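Local coordinates for protein ATP-dependent RNA helicase A (Homo sapiens, PDB 3VYY) that probably unwinds RNA duplexes at the expense of ATP and, through its double-stranded RNA-binding domains, facilitates assembly of the RNA-induced silencing complex, at residues Gln32-Cys36 with Met48-Lys54; Val4-Leu8 with Ala62-Val66. One frame throughout, in Å; residues are numbered along the deposited sequence.

Interaction 1. Residues Gln32-Cys36 with Met48-Lys54. With nucleotides of chain D.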
ATOM      1  N   GLN A  32      19.988   3.787   6.100  1.00 61.47           N
ATOM      2  CA  GLN A  32      18.880   4.698   5.827  1.00 59.72           C
ATOM      3  C   GLN A  32      17.461   4.141   5.733  1.00 59.01           C
ATOM      4  O   GLN A  32      17.256   2.940   5.500  1.00 59.44           O
ATOM      5  CB  GLN A  32      19.177   5.531   4.605  1.00 58.27           C
ATOM      6  CG  GLN A  32      18.902   6.971   4.873  1.00 58.52           C
ATOM      7  CD  GLN A  32      18.470   7.676   3.646  1.00 58.64           C
ATOM      8  OE1 GLN A  32      18.896   7.339   2.531  1.00 56.83           O
ATOM      9  NE2 GLN A  32      17.609   8.668   3.823  1.00 60.01           N
ATOM     10  N   LYS A  33      16.500   5.055   5.916  1.00 57.57           N
ATOM     11  CA  LYS A  33      15.070   4.762   5.891  1.00 56.49           C
ATOM     12  C   LYS A  33      14.324   5.610   4.848  1.00 54.48           C
ATOM     13  O   LYS A  33      14.759   6.718   4.493  1.00 53.57           O
ATOM     14  CB  LYS A  33      14.440   4.979   7.273  1.00 57.88           C
ATOM     15  CG  LYS A  33      15.144   4.275   8.408  1.00 59.88           C
ATOM     16  CD  LYS A  33      14.870   2.780   8.414  1.00 61.52           C
ATOM     17  CE  LYS A  33      15.582   2.083   9.579  1.00 64.39           C
ATOM     18  NZ  LYS A  33      15.211   2.626  10.935  1.00 66.65           N
ATOM     19  N   PHE A  34      13.202   5.065   4.365  1.00 53.07           N
ATOM     20  CA  PHE A  34      12.306   5.757   3.445  1.00 50.61           C
ATOM     21  C   PHE A  34      10.881   5.723   3.958  1.00 51.23           C
ATOM     22  O   PHE A  34      10.477   4.775   4.642  1.00 52.13           O
ATOM     23  CB  PHE A  34      12.383   5.142   2.056  1.00 48.85           C
ATOM     24  CG  PHE A  34      13.717   5.277   1.426  1.00 46.49           C
ATOM     25  CD1 PHE A  34      14.679   4.293   1.591  1.00 46.08           C
ATOM     26  CD2 PHE A  34      14.030   6.403   0.678  1.00 44.89           C
ATOM     27  CE1 PHE A  34      15.940   4.426   1.009  1.00 45.54           C
ATOM     28  CE2 PHE A  34      15.282   6.549   0.093  1.00 43.78           C
ATOM     29  CZ  PHE A  34      16.240   5.556   0.259  1.00 44.55           C
ATOM     30  N   MET A  35      10.145   6.777   3.613  1.00 50.75           N
ATOM     31  CA  MET A  35       8.780   7.022   4.055  1.00 51.77           C
ATOM     32  C   MET A  35       7.864   7.027   2.835  1.00 50.41           C
ATOM     33  O   MET A  35       8.139   7.727   1.860  1.00 49.85           O
ATOM     34  CB  MET A  35       8.729   8.379   4.763  1.00 53.24           C
ATOM     35  CG  MET A  35       7.435   9.179   4.584  1.00 56.73           C
ATOM     36  SD  MET A  35       6.118   8.612   5.684  1.00 65.88           S
ATOM     37  CE  MET A  35       6.825   8.949   7.314  1.00 66.50           C
ATOM     38  N   CYS A  36       6.783   6.253   2.877  1.00 49.76           N
ATOM     39  CA  CYS A  36       5.882   6.176   1.735  1.00 48.66           C
ATOM     40  C   CYS A  36       4.439   6.518   2.068  1.00 49.32           C
ATOM     41  O   CYS A  36       3.945   6.201   3.142  1.00 50.51           O
ATOM     42  CB  CYS A  36       5.938   4.791   1.099  1.00 48.52           C
ATOM     43  SG  CYS A  36       5.261   4.764  -0.570  1.00 47.53           S
ATOM     44  N   MET A  48       0.452   4.465   5.004  1.00 44.79           N
ATOM     45  CA  MET A  48       1.816   4.853   5.406  1.00 44.92           C
ATOM     46  C   MET A  48       2.778   3.684   5.591  1.00 43.67           C
ATOM     47  O   MET A  48       2.438   2.673   6.214  1.00 45.00           O
ATOM     48  CB  MET A  48       1.770   5.689   6.686  1.00 46.30           C
ATOM     49  CG  MET A  48       0.936   6.947   6.551  1.00 47.90           C
ATOM     50  SD  MET A  48       1.110   8.142   7.905  1.00 52.25           S
ATOM     51  CE  MET A  48       0.790   7.226   9.450  1.00 54.39           C
ATOM     52  N   GLY A  49       3.989   3.840   5.076  1.00 41.77           N
ATOM     53  CA  GLY A  49       4.979   2.783   5.159  1.00 41.77           C
ATOM     54  C   GLY A  49       6.407   3.260   5.317  1.00 41.25           C
ATOM     55  O   GLY A  49       6.816   4.224   4.690  1.00 40.28           O
ATOM     56  N   ASN A  50       7.161   2.565   6.160  1.00 42.43           N
ATOM     57  CA  ASN A  50       8.575   2.830   6.370  1.00 42.63           C
ATOM     58  C   ASN A  50       9.389   1.615   5.974  1.00 43.10           C
ATOM     59  O   ASN A  50       8.923   0.481   6.110  1.00 43.97           O
ATOM     60  CB  ASN A  50       8.839   3.106   7.855  1.00 44.06           C
ATOM     61  CG  ASN A  50       7.884   4.117   8.429  1.00 44.75           C
ATOM     62  OD1 ASN A  50       7.850   5.259   7.985  1.00 43.90           O
ATOM     63  ND2 ASN A  50       7.080   3.700   9.409  1.00 46.35           N
ATOM     64  N   SER A  51      10.615   1.827   5.516  1.00 42.97           N
ATOM     65  CA  SER A  51      11.545   0.704   5.448  1.00 44.18           C
ATOM     66  C   SER A  51      12.976   1.097   5.199  1.00 43.47           C
ATOM     67  O   SER A  51      13.320   2.271   5.299  1.00 43.44           O
ATOM     68  CB  SER A  51      11.118  -0.312   4.408  1.00 44.30           C
ATOM     69  OG  SER A  51      11.554  -1.593   4.839  1.00 48.86           O
ATOM     70  N   THR A  52      13.801   0.099   4.894  1.00 43.56           N
ATOM     71  CA  THR A  52      15.194   0.310   4.582  1.00 42.97           C
ATOM     72  C   THR A  52      15.300   0.719   3.135  1.00 41.27           C
ATOM     73  O   THR A  52      15.992   1.691   2.805  1.00 40.71           O
ATOM     74  CB  THR A  52      16.005  -0.956   4.741  1.00 44.47           C
ATOM     75  OG1 THR A  52      15.600  -1.638   5.932  1.00 45.55           O
ATOM     76  CG2 THR A  52      17.518  -0.610   4.805  1.00 46.32           C
ATOM     77  N   ASN A  53      14.628  -0.034   2.270  1.00 40.51           N
ATOM     78  CA  ASN A  53      14.615   0.274   0.855  1.00 38.60           C
ATOM     79  C   ASN A  53      13.271   0.841   0.471  1.00 37.80           C
ATOM     80  O   ASN A  53      12.374   0.893   1.289  1.00 38.70           O
ATOM     81  CB  ASN A  53      14.920  -0.977   0.066  1.00 39.11           C
ATOM     82  CG  ASN A  53      13.909  -2.049   0.296  1.00 40.36           C
ATOM     83  OD1 ASN A  53      14.081  -2.909   1.151  1.00 41.23           O
ATOM     84  ND2 ASN A  53      12.825  -2.000  -0.455  1.00 41.32           N
ATOM     85  N   LYS A  54      13.131   1.251  -0.780  1.00 37.19           N
ATOM     86  CA  LYS A  54      11.925   1.914  -1.271  1.00 36.38           C
ATOM     87  C   LYS A  54      10.805   0.937  -1.575  1.00 37.13           C
ATOM     88  O   LYS A  54       9.661   1.195  -1.250  1.00 37.56           O
ATOM     89  CB  LYS A  54      12.234   2.708  -2.542  1.00 35.64           C
ATOM     90  CG  LYS A  54      13.185   3.880  -2.363  1.00 34.57           C
ATOM     91  CD  LYS A  54      13.356   4.628  -3.660  1.00 33.04           C
ATOM     92  CE  LYS A  54      13.629   6.097  -3.417  1.00 31.78           C
ATOM     93  NZ  LYS A  54      14.079   6.685  -4.710  1.00 32.67           N
TER
ATOM     94  P     C D   6      17.124   1.316  -2.158  1.00 33.09           P
ATOM     95  OP1   C D   6      15.642   1.467  -2.057  1.00 32.24           O
ATOM     96  OP2   C D   6      17.734   0.046  -2.619  1.00 32.75           O
ATOM     97  O5'   C D   6      17.670   2.551  -3.042  1.00 31.56           O
ATOM     98  C5'   C D   6      17.359   3.871  -2.529  1.00 28.98           C
ATOM     99  C4'   C D   6      17.894   5.007  -3.368  1.00 27.45           C
ATOM    100  O4'   C D   6      19.295   5.196  -3.075  1.00 27.30           O
ATOM    101  C3'   C D   6      17.875   4.762  -4.864  1.00 27.31           C
ATOM    102  O3'   C D   6      16.606   5.109  -5.383  1.00 25.53           O
ATOM    103  C2'   C D   6      19.033   5.668  -5.314  1.00 26.89           C
ATOM    104  O2'   C D   6      18.780   7.055  -5.224  1.00 26.27           O
ATOM    105  C1'   C D   6      20.055   5.329  -4.261  1.00 24.87           C
ATOM    106  N1    C D   6      20.831   4.107  -4.575  1.00 24.47           N
ATOM    107  C2    C D   6      21.902   4.237  -5.453  1.00 25.55           C
ATOM    108  O2    C D   6      22.111   5.365  -5.907  1.00 26.10           O
ATOM    109  N3    C D   6      22.659   3.145  -5.784  1.00 26.41           N
ATOM    110  C4    C D   6      22.346   1.957  -5.245  1.00 27.88           C
ATOM    111  N4    C D   6      23.088   0.899  -5.570  1.00 29.56           N
ATOM    112  C5    C D   6      21.258   1.792  -4.334  1.00 27.22           C
ATOM    113  C6    C D   6      20.541   2.884  -4.028  1.00 25.94           C
ATOM    114  P     G D   5      19.684  -2.609   2.090  1.00 40.90           P
ATOM    115  OP1   G D   5      18.540  -3.449   2.466  1.00 41.57           O
ATOM    116  OP2   G D   5      20.445  -2.851   0.837  1.00 38.48           O
ATOM    117  O5'   G D   5      19.082  -1.126   2.042  1.00 39.32           O
ATOM    118  C5'   G D   5      19.242  -0.492   0.822  1.00 36.76           C
ATOM    119  C4'   G D   5      19.258   0.994   0.979  1.00 35.22           C
ATOM    120  O4'   G D   5      20.570   1.422   1.428  1.00 35.69           O
ATOM    121  C3'   G D   5      19.110   1.578  -0.409  1.00 35.08           C
ATOM    122  O3'   G D   5      17.704   1.716  -0.717  1.00 34.73           O
ATOM    123  C2'   G D   5      19.924   2.871  -0.305  1.00 32.68           C
ATOM    124  O2'   G D   5      19.240   3.873   0.390  1.00 32.81           O
ATOM    125  C1'   G D   5      21.113   2.397   0.528  1.00 31.89           C
ATOM    126  N9    G D   5      22.152   1.818  -0.335  1.00 31.07           N
ATOM    127  C8    G D   5      22.523   0.496  -0.405  1.00 31.50           C
ATOM    128  N7    G D   5      23.451   0.265  -1.280  1.00 31.41           N
ATOM    129  C5    G D   5      23.699   1.519  -1.831  1.00 30.01           C
ATOM    130  C6    G D   5      24.614   1.898  -2.822  1.00 30.34           C
ATOM    131  O6    G D   5      25.405   1.173  -3.428  1.00 32.85           O
ATOM    132  N1    G D   5      24.582   3.254  -3.115  1.00 30.17           N
ATOM    133  C2    G D   5      23.769   4.170  -2.505  1.00 29.47           C
ATOM    134  N2    G D   5      23.902   5.446  -2.924  1.00 27.56           N
ATOM    135  N3    G D   5      22.898   3.826  -1.547  1.00 30.35           N
ATOM    136  C4    G D   5      22.919   2.487  -1.266  1.00 29.94           C
ATOM    137  P     G D   7      16.131   4.575  -6.804  1.00 24.92           P
ATOM    138  OP1   G D   7      14.802   5.212  -7.039  1.00 24.79           O
ATOM    139  OP2   G D   7      16.345   3.128  -6.913  1.00 26.43           O
ATOM    140  O5'   G D   7      17.205   5.164  -7.827  1.00 24.83           O
ATOM    141  C5'   G D   7      17.124   6.539  -8.171  1.00 23.37           C
ATOM    142  C4'   G D   7      18.186   6.831  -9.181  1.00 23.81           C
ATOM    143  O4'   G D   7      19.461   6.444  -8.604  1.00 24.50           O
ATOM    144  C3'   G D   7      18.115   5.965 -10.413  1.00 26.47           C
ATOM    145  O3'   G D   7      17.211   6.519 -11.339  1.00 29.00           O
ATOM    146  C2'   G D   7      19.541   6.162 -10.909  1.00 26.44           C
ATOM    147  O2'   G D   7      19.708   7.508 -11.296  1.00 27.62           O
ATOM    148  C1'   G D   7      20.316   5.960  -9.621  1.00 24.32           C
ATOM    149  N9    G D   7      20.757   4.594  -9.326  1.00 24.41           N
ATOM    150  C8    G D   7      20.245   3.732  -8.390  1.00 24.65           C
ATOM    151  N7    G D   7      20.865   2.575  -8.358  1.00 25.35           N
ATOM    152  C5    G D   7      21.849   2.683  -9.315  1.00 24.57           C
ATOM    153  C6    G D   7      22.838   1.750  -9.704  1.00 27.82           C
ATOM    154  O6    G D   7      23.040   0.593  -9.281  1.00 28.95           O
ATOM    155  N1    G D   7      23.653   2.260 -10.722  1.00 29.05           N
ATOM    156  C2    G D   7      23.512   3.515 -11.273  1.00 27.72           C
ATOM    157  N2    G D   7      24.393   3.822 -12.238  1.00 28.65           N
ATOM    158  N3    G D   7      22.593   4.405 -10.895  1.00 24.95           N
ATOM    159  C4    G D   7      21.800   3.916  -9.915  1.00 24.20           C
TER
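This is the beta hairpin of the double-stranded RNA-binding domain, together with the start of its C-terminal helix, one of the places where the domain meets the RNA backbone. Strand segments 32-36 and 48-51 run antiparallel, with axes 4.7 Å apart. Two hydrogen-bonded pairs hold them. Phe-34 N donates to Ser-51 O at 2.9 Å, and Ser-51 N returns a bond to Phe-34 O at 3.1 Å. Cys-36 N donates to Gly-49 O at 2.7 Å, and Gly-49 N to Cys-36 O at 3.1 Å. Met-35 and Asn-50 form the non-hydrogen-bonded pair between them. Phe-34 and Cys-36 share one face of the sheet; Cys-36 there meets Ala-57 and Ala-61 of helix 54-71.

Beyond Ser-51 the chain leaves the strand and enters the helix, with Asn-53 at the N-cap position. The Phe-34 ring is buried among this turn, Lys-54 and the RNA. Lys-54 CG lies over the ring face in a CH-pi contact, 4.0 Å from its centroid. The tip of the ring reaches the RNA: Phe-34 CZ is 3.4 Å from C5' of C6 of chain D. Lys-54 N donates to OP1 of C6 of chain D at 2.8 Å. Lys-54 NZ bonds O3' of C6 at 3.1 Å and OP1 of G7 at 2.8 Å, both of chain D. Thr-52 CG2 packs 3.2 Å from O5' of G5 of chain D.

These contacts fall on phosphates and sugars, not on bases. Such chemistry suits recognition of the RNA backbone rather than of a particular base sequence.

Interaction 2. Residues Val4-Leu8 with Ala62-Val66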
ATOM      1  N   VAL A   4       0.860  -7.465  -2.932  1.00 55.34           N
ATOM      2  CA  VAL A   4      -0.165  -6.501  -2.508  1.00 52.84           C
ATOM      3  C   VAL A   4      -0.184  -5.218  -3.325  1.00 49.73           C
ATOM      4  O   VAL A   4      -1.235  -4.632  -3.540  1.00 49.41           O
ATOM      5  CB  VAL A   4       0.035  -6.060  -1.075  1.00 52.86           C
ATOM      6  CG1 VAL A   4      -1.309  -5.764  -0.445  1.00 53.30           C
ATOM      7  CG2 VAL A   4       0.786  -7.122  -0.284  1.00 55.04           C
ATOM      8  N   LYS A   5       0.989  -4.769  -3.750  1.00 46.71           N
ATOM      9  CA  LYS A   5       1.097  -3.603  -4.616  1.00 43.75           C
ATOM     10  C   LYS A   5       0.398  -3.857  -5.947  1.00 44.03           C
ATOM     11  O   LYS A   5      -0.307  -2.990  -6.474  1.00 43.53           O
ATOM     12  CB  LYS A   5       2.561  -3.291  -4.866  1.00 42.23           C
ATOM     13  CG  LYS A   5       3.228  -2.540  -3.750  1.00 39.65           C
ATOM     14  CD  LYS A   5       4.672  -2.340  -4.073  1.00 36.58           C
ATOM     15  CE  LYS A   5       5.453  -3.605  -3.830  1.00 36.78           C
ATOM     16  NZ  LYS A   5       6.895  -3.378  -4.077  1.00 36.52           N
ATOM     17  N   ASN A   6       0.625  -5.062  -6.468  1.00 44.34           N
ATOM     18  CA  ASN A   6       0.051  -5.544  -7.708  1.00 44.45           C
ATOM     19  C   ASN A   6      -1.449  -5.699  -7.512  1.00 45.02           C
ATOM     20  O   ASN A   6      -2.243  -5.381  -8.400  1.00 45.57           O
ATOM     21  CB  ASN A   6       0.699  -6.887  -8.065  1.00 45.69           C
ATOM     22  CG  ASN A   6       0.341  -7.365  -9.451  1.00 47.06           C
ATOM     23  OD1 ASN A   6      -0.448  -8.288  -9.614  1.00 48.36           O
ATOM     24  ND2 ASN A   6       0.916  -6.735 -10.458  1.00 47.45           N
ATOM     25  N   PHE A   7      -1.839  -6.165  -6.329  1.00 44.52           N
ATOM     26  CA  PHE A   7      -3.245  -6.285  -6.004  1.00 44.39           C
ATOM     27  C   PHE A   7      -3.910  -4.910  -5.978  1.00 43.05           C
ATOM     28  O   PHE A   7      -4.927  -4.699  -6.629  1.00 44.22           O
ATOM     29  CB  PHE A   7      -3.467  -6.987  -4.675  1.00 44.49           C
ATOM     30  CG  PHE A   7      -4.880  -6.903  -4.211  1.00 45.50           C
ATOM     31  CD1 PHE A   7      -5.769  -7.941  -4.462  1.00 46.79           C
ATOM     32  CD2 PHE A   7      -5.350  -5.757  -3.581  1.00 44.10           C
ATOM     33  CE1 PHE A   7      -7.079  -7.848  -4.062  1.00 47.15           C
ATOM     34  CE2 PHE A   7      -6.670  -5.662  -3.185  1.00 44.86           C
ATOM     35  CZ  PHE A   7      -7.530  -6.703  -3.419  1.00 46.52           C
ATOM     36  N   LEU A   8      -3.342  -3.984  -5.221  1.00 40.75           N
ATOM     37  CA  LEU A   8      -3.910  -2.656  -5.118  1.00 39.69           C
ATOM     38  C   LEU A   8      -3.936  -2.015  -6.483  1.00 39.64           C
ATOM     39  O   LEU A   8      -4.790  -1.188  -6.774  1.00 39.66           O
ATOM     40  CB  LEU A   8      -3.080  -1.793  -4.174  1.00 38.06           C
ATOM     41  CG  LEU A   8      -3.400  -0.297  -4.091  1.00 37.34           C
ATOM     42  CD1 LEU A   8      -4.842  -0.034  -3.663  1.00 39.21           C
ATOM     43  CD2 LEU A   8      -2.441   0.398  -3.145  1.00 36.54           C
ATOM     44  N   ALA A  62       1.031   0.100   0.798  1.00 33.26           N
ATOM     45  CA  ALA A  62      -0.037  -0.609   0.113  1.00 32.96           C
ATOM     46  C   ALA A  62      -0.791  -1.497   1.102  1.00 34.07           C
ATOM     47  O   ALA A  62      -2.034  -1.439   1.171  1.00 35.42           O
ATOM     48  CB  ALA A  62       0.495  -1.408  -1.048  1.00 32.07           C
ATOM     49  N   ARG A  63      -0.055  -2.283   1.886  1.00 33.58           N
ATOM     50  CA  ARG A  63      -0.674  -3.154   2.897  1.00 34.83           C
ATOM     51  C   ARG A  63      -1.585  -2.319   3.770  1.00 35.64           C
ATOM     52  O   ARG A  63      -2.774  -2.620   3.944  1.00 36.63           O
ATOM     53  CB  ARG A  63       0.380  -3.791   3.765  1.00 34.33           C
ATOM     54  CG  ARG A  63      -0.035  -5.056   4.418  1.00 36.56           C
ATOM     55  CD  ARG A  63       0.573  -5.171   5.827  1.00 42.00           C
ATOM     56  NE  ARG A  63       1.513  -4.082   6.128  1.00 43.70           N
ATOM     57  CZ  ARG A  63       1.253  -3.068   6.946  1.00 44.84           C
ATOM     58  NH1 ARG A  63       0.091  -3.016   7.574  1.00 47.15           N
ATOM     59  NH2 ARG A  63       2.151  -2.104   7.135  1.00 45.06           N
ATOM     60  N   ASP A  64      -1.016  -1.240   4.293  1.00 35.06           N
ATOM     61  CA  ASP A  64      -1.776  -0.291   5.065  1.00 35.99           C
ATOM     62  C   ASP A  64      -3.068   0.073   4.341  1.00 35.98           C
ATOM     63  O   ASP A  64      -4.155  -0.134   4.870  1.00 37.23           O
ATOM     64  CB  ASP A  64      -0.937   0.950   5.344  1.00 35.13           C
ATOM     65  CG  ASP A  64      -1.513   1.795   6.459  1.00 38.14           C
ATOM     66  OD1 ASP A  64      -1.960   1.230   7.494  1.00 39.32           O
ATOM     67  OD2 ASP A  64      -1.515   3.030   6.296  1.00 40.10           O
ATOM     68  N   PHE A  65      -2.950   0.581   3.118  1.00 34.87           N
ATOM     69  CA  PHE A  65      -4.131   0.946   2.348  1.00 35.66           C
ATOM     70  C   PHE A  65      -5.150  -0.181   2.179  1.00 36.83           C
ATOM     71  O   PHE A  65      -6.303  -0.028   2.580  1.00 38.15           O
ATOM     72  CB  PHE A  65      -3.770   1.498   0.994  1.00 34.72           C
ATOM     73  CG  PHE A  65      -4.844   2.363   0.421  1.00 37.06           C
ATOM     74  CD1 PHE A  65      -4.963   3.694   0.818  1.00 39.82           C
ATOM     75  CD2 PHE A  65      -5.768   1.848  -0.478  1.00 38.94           C
ATOM     76  CE1 PHE A  65      -5.983   4.515   0.308  1.00 41.02           C
ATOM     77  CE2 PHE A  65      -6.782   2.644  -0.987  1.00 40.38           C
ATOM     78  CZ  PHE A  65      -6.889   3.983  -0.603  1.00 40.49           C
ATOM     79  N   VAL A  66      -4.742  -1.312   1.603  1.00 36.26           N
ATOM     80  CA  VAL A  66      -5.672  -2.457   1.474  1.00 37.32           C
ATOM     81  C   VAL A  66      -6.359  -2.754   2.789  1.00 38.67           C
ATOM     82  O   VAL A  66      -7.580  -2.789   2.856  1.00 40.39           O
ATOM     83  CB  VAL A  66      -5.000  -3.754   0.939  1.00 37.22           C
ATOM     84  CG1 VAL A  66      -5.988  -4.889   0.913  1.00 38.74           C
ATOM     85  CG2 VAL A  66      -4.439  -3.543  -0.469  1.00 35.96           C
TER
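Two helices pack here through apolar side chains in the interior of the domain. Segment 4-8 begins helix 4-14, and segment 62-66 lies within helix 54-71. The axes of the two segments approach to 9.4 Å and cross at 48°. No hydrogen bond links the two segments. Three residues of segment 4-8 meet one methyl of Val-66: its CG2 lies 3.8 Å from Val-4 CG1, 3.9 Å from Phe-7 CD2 and 4.3 Å from Leu-8 CB. In the alpha-beta-beta-beta-alpha fold of the double-stranded RNA-binding domain, this contact joins the first and last helices, far apart in sequence. Leu-8 also reaches Ala-62 and Phe-65. Its CD2 is 4.0 Å from Ala-62 CB, and its CD1 is 3.8 Å from Phe-65 CD2. The backbones come closest at Ala-62, a small residue: Ala-62 CA is 5.7 Å from Lys-5 CA. Lys-5 CG touches Ala-62 CB at 4.0 Å. Tyr-21 of strand 20-26 borders Leu-8 and Ala-62, so the sheet adjoins this helix pair.

How the interactions relate
Interaction 2 is the more buried contact and lies near the centre of the chain. Interaction 1 is partly buried, farther out, and carries the RNA-facing end. Their centres are 15 Å apart. Helix 54-71 takes part in both: its first residue, Lys-54, belongs to interaction 1, and its middle to interaction 2. The contacts also touch directly, through a probable hydrogen bond of 2.8 Å from Met-48 N to Asp-64 OD2. Their chemistry differs with place. Backbone hydrogen bonds pair the strands of interaction 1, and Lys-54, at the start of the helix, donates hydrogen bonds to the RNA. Interaction 2 rests on apolar packing, about 10 Å from the nucleic acid at its nearest atom.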